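Local coordinates for protein iota-carrageenase (PDB 1KTW) that hydrolyses the beta-1,4 linkages of iota-carrageenan, a sulfated galactan of red algal cell walls, with inversion of anomeric configuration, at residues 40-45 against 68-73. Residues are numbered along the deposited sequence; the frame is centred on the assembly and turned at random.
Sequences NALQRA and LGIQMK
The CA atoms of Q43 and I70, 6.3 Å apart, are the closest pair between the two segments, where helix 39-50 lies beside residues 70-71 of strand 64-71. The amide of Q43 uses both its oxygen and its nitrogen on the backbone of Q71: Q71 N donates to Q43 OE1 at 2.9 Å (168° at the hydrogen), and Q43 NE2 returns a bond to Q71 O at 3.0 Å. Each donor lies in the plane of its acceptor carbonyl, on a lone pair, and with both bonds made the amide has little freedom to turn. CG of Q43 stands anti to the backbone N (chi1 -173°), and a bend at chi2 (71°) turns the amide onto the strand. A water 2.6 Å from Q43 OE1 donates to it, while N47 OD1 accepts from both Q43 NE2 and K73 NZ. With an alanine here, Q71 N and O would probably lose both mates, and the strand would be less firmly held to the helix. Deeper in, L42 CD2 rests 4.0 Å from I70 CG1, the two side chains crossing nearly at right angles. The two-bond pairing resembles that of an adjacent strand, joining helix 39-50, at the N-terminal end of the right-handed parallel beta-helix, to strand 64-71, as in pectate lyase-like folds.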
loop_
_atom_site.group_PDB
_atom_site.type_symbol
_atom_site.label_atom_id
_atom_site.label_comp_id
_atom_site.label_asym_id
_atom_site.label_seq_id
_atom_site.Cartn_x
_atom_site.Cartn_y
_atom_site.Cartn_z
ATOM N N ASN A 40 -3.542 3.492 -28.003
ATOM C CA ASN A 40 -4.615 3.096 -28.923
ATOM C C ASN A 40 -4.476 1.654 -29.384
ATOM O O ASN A 40 -5.453 0.910 -29.417
ATOM C CB ASN A 40 -4.666 3.989 -30.171
ATOM C CG ASN A 40 -5.734 3.524 -31.167
ATOM O OD1 ASN A 40 -5.424 2.993 -32.245
ATOM N ND2 ASN A 40 -6.996 3.702 -30.798
ATOM N N ALA A 41 -3.257 1.257 -29.735
ATOM C CA ALA A 41 -3.023 -0.105 -30.200
ATOM C C ALA A 41 -3.373 -1.143 -29.120
ATOM O O ALA A 41 -3.983 -2.172 -29.420
ATOM C CB ALA A 41 -1.581 -0.259 -30.628
ATOM N N LEU A 42 -2.991 -0.874 -27.872
ATOM C CA LEU A 42 -3.287 -1.803 -26.776
ATOM C C LEU A 42 -4.798 -1.847 -26.489
ATOM O O LEU A 42 -5.358 -2.919 -26.298
ATOM C CB LEU A 42 -2.521 -1.407 -25.490
ATOM C CG LEU A 42 -2.772 -2.254 -24.214
ATOM C CD1 LEU A 42 -2.547 -3.726 -24.517
ATOM C CD2 LEU A 42 -1.836 -1.811 -23.080
ATOM N N GLN A 43 -5.465 -0.695 -26.476
ATOM C CA GLN A 43 -6.898 -0.697 -26.194
ATOM C C GLN A 43 -7.722 -1.417 -27.269
ATOM O O GLN A 43 -8.704 -2.097 -26.942
ATOM C CB GLN A 43 -7.426 0.730 -26.002
ATOM C CG GLN A 43 -8.898 0.765 -25.535
ATOM C CD GLN A 43 -9.060 0.302 -24.092
ATOM O OE1 GLN A 43 -8.636 0.990 -23.164
ATOM N NE2 GLN A 43 -9.668 -0.871 -23.901
ATOM N N ARG A 44 -7.337 -1.282 -28.543
ATOM C CA ARG A 44 -8.059 -1.974 -29.619
ATOM C C ARG A 44 -7.807 -3.481 -29.518
ATOM O O ARG A 44 -8.706 -4.289 -29.762
ATOM C CB ARG A 44 -7.614 -1.464 -31.011
ATOM C CG ARG A 44 -8.204 -0.099 -31.387
ATOM C CD ARG A 44 -7.895 0.308 -32.855
ATOM N NE ARG A 44 -6.461 0.464 -33.084
ATOM C CZ ARG A 44 -5.713 -0.395 -33.769
ATOM N NH1 ARG A 44 -6.264 -1.479 -34.295
ATOM N NH2 ARG A 44 -4.411 -0.155 -33.943
ATOM N N ALA A 45 -6.582 -3.855 -29.156
ATOM C CA ALA A 45 -6.232 -5.267 -28.996
ATOM C C ALA A 45 -7.120 -5.893 -27.920
ATOM O O ALA A 45 -7.682 -6.973 -28.110
ATOM C CB ALA A 45 -4.755 -5.404 -28.580
ATOM N N LEU A 68 -1.131 4.758 -20.900
ATOM C CA LEU A 68 -1.855 5.489 -19.849
ATOM C C LEU A 68 -3.375 5.330 -20.016
ATOM O O LEU A 68 -3.887 5.338 -21.136
ATOM C CB LEU A 68 -1.506 6.991 -19.835
ATOM C CG LEU A 68 -1.736 7.655 -18.461
ATOM C CD1 LEU A 68 -0.723 7.106 -17.469
ATOM C CD2 LEU A 68 -1.589 9.174 -18.540
ATOM N N GLY A 69 -4.078 5.178 -18.892
ATOM C CA GLY A 69 -5.535 5.058 -18.876
ATOM C C GLY A 69 -6.169 3.878 -19.600
ATOM O O GLY A 69 -7.316 3.970 -20.064
ATOM N N ILE A 70 -5.453 2.762 -19.683
ATOM C CA ILE A 70 -5.976 1.589 -20.386
ATOM C C ILE A 70 -7.129 0.909 -19.615
ATOM O O ILE A 70 -7.034 0.706 -18.398
ATOM C CB ILE A 70 -4.849 0.551 -20.629
ATOM C CG1 ILE A 70 -3.638 1.231 -21.285
ATOM C CG2 ILE A 70 -5.364 -0.589 -21.503
ATOM C CD1 ILE A 70 -3.928 1.858 -22.672
ATOM N N GLN A 71 -8.212 0.567 -20.319
ATOM C CA GLN A 71 -9.358 -0.114 -19.696
ATOM C C GLN A 71 -9.324 -1.616 -20.014
ATOM O O GLN A 71 -9.533 -2.017 -21.169
ATOM C CB GLN A 71 -10.688 0.468 -20.212
ATOM C CG GLN A 71 -10.817 1.980 -20.047
ATOM C CD GLN A 71 -10.839 2.404 -18.600
ATOM O OE1 GLN A 71 -11.752 2.043 -17.855
ATOM N NE2 GLN A 71 -9.830 3.175 -18.185
ATOM N N MET A 72 -9.069 -2.451 -19.006
ATOM C CA MET A 72 -9.023 -3.900 -19.237
ATOM C C MET A 72 -10.442 -4.466 -19.387
ATOM O O MET A 72 -11.407 -3.848 -18.930
ATOM C CB MET A 72 -8.270 -4.606 -18.091
ATOM C CG MET A 72 -6.790 -4.177 -17.957
ATOM S SD MET A 72 -5.775 -4.575 -19.436
ATOM C CE MET A 72 -4.367 -3.461 -19.215
ATOM N N LYS A 73 -10.558 -5.634 -20.028
ATOM C CA LYS A 73 -11.861 -6.269 -20.284
ATOM C C LYS A 73 -11.879 -7.771 -20.010
ATOM O O LYS A 73 -10.828 -8.397 -19.934
ATOM C CB LYS A 73 -12.269 -6.025 -21.741
ATOM C CG LYS A 73 -12.313 -4.535 -22.147
ATOM C CD LYS A 73 -13.453 -3.795 -21.464
ATOM C CE LYS A 73 -13.460 -2.278 -21.772
ATOM N NZ LYS A 73 -13.576 -1.974 -23.240
HETATM O O HOH W 1 -8.215 3.507 -23.367
#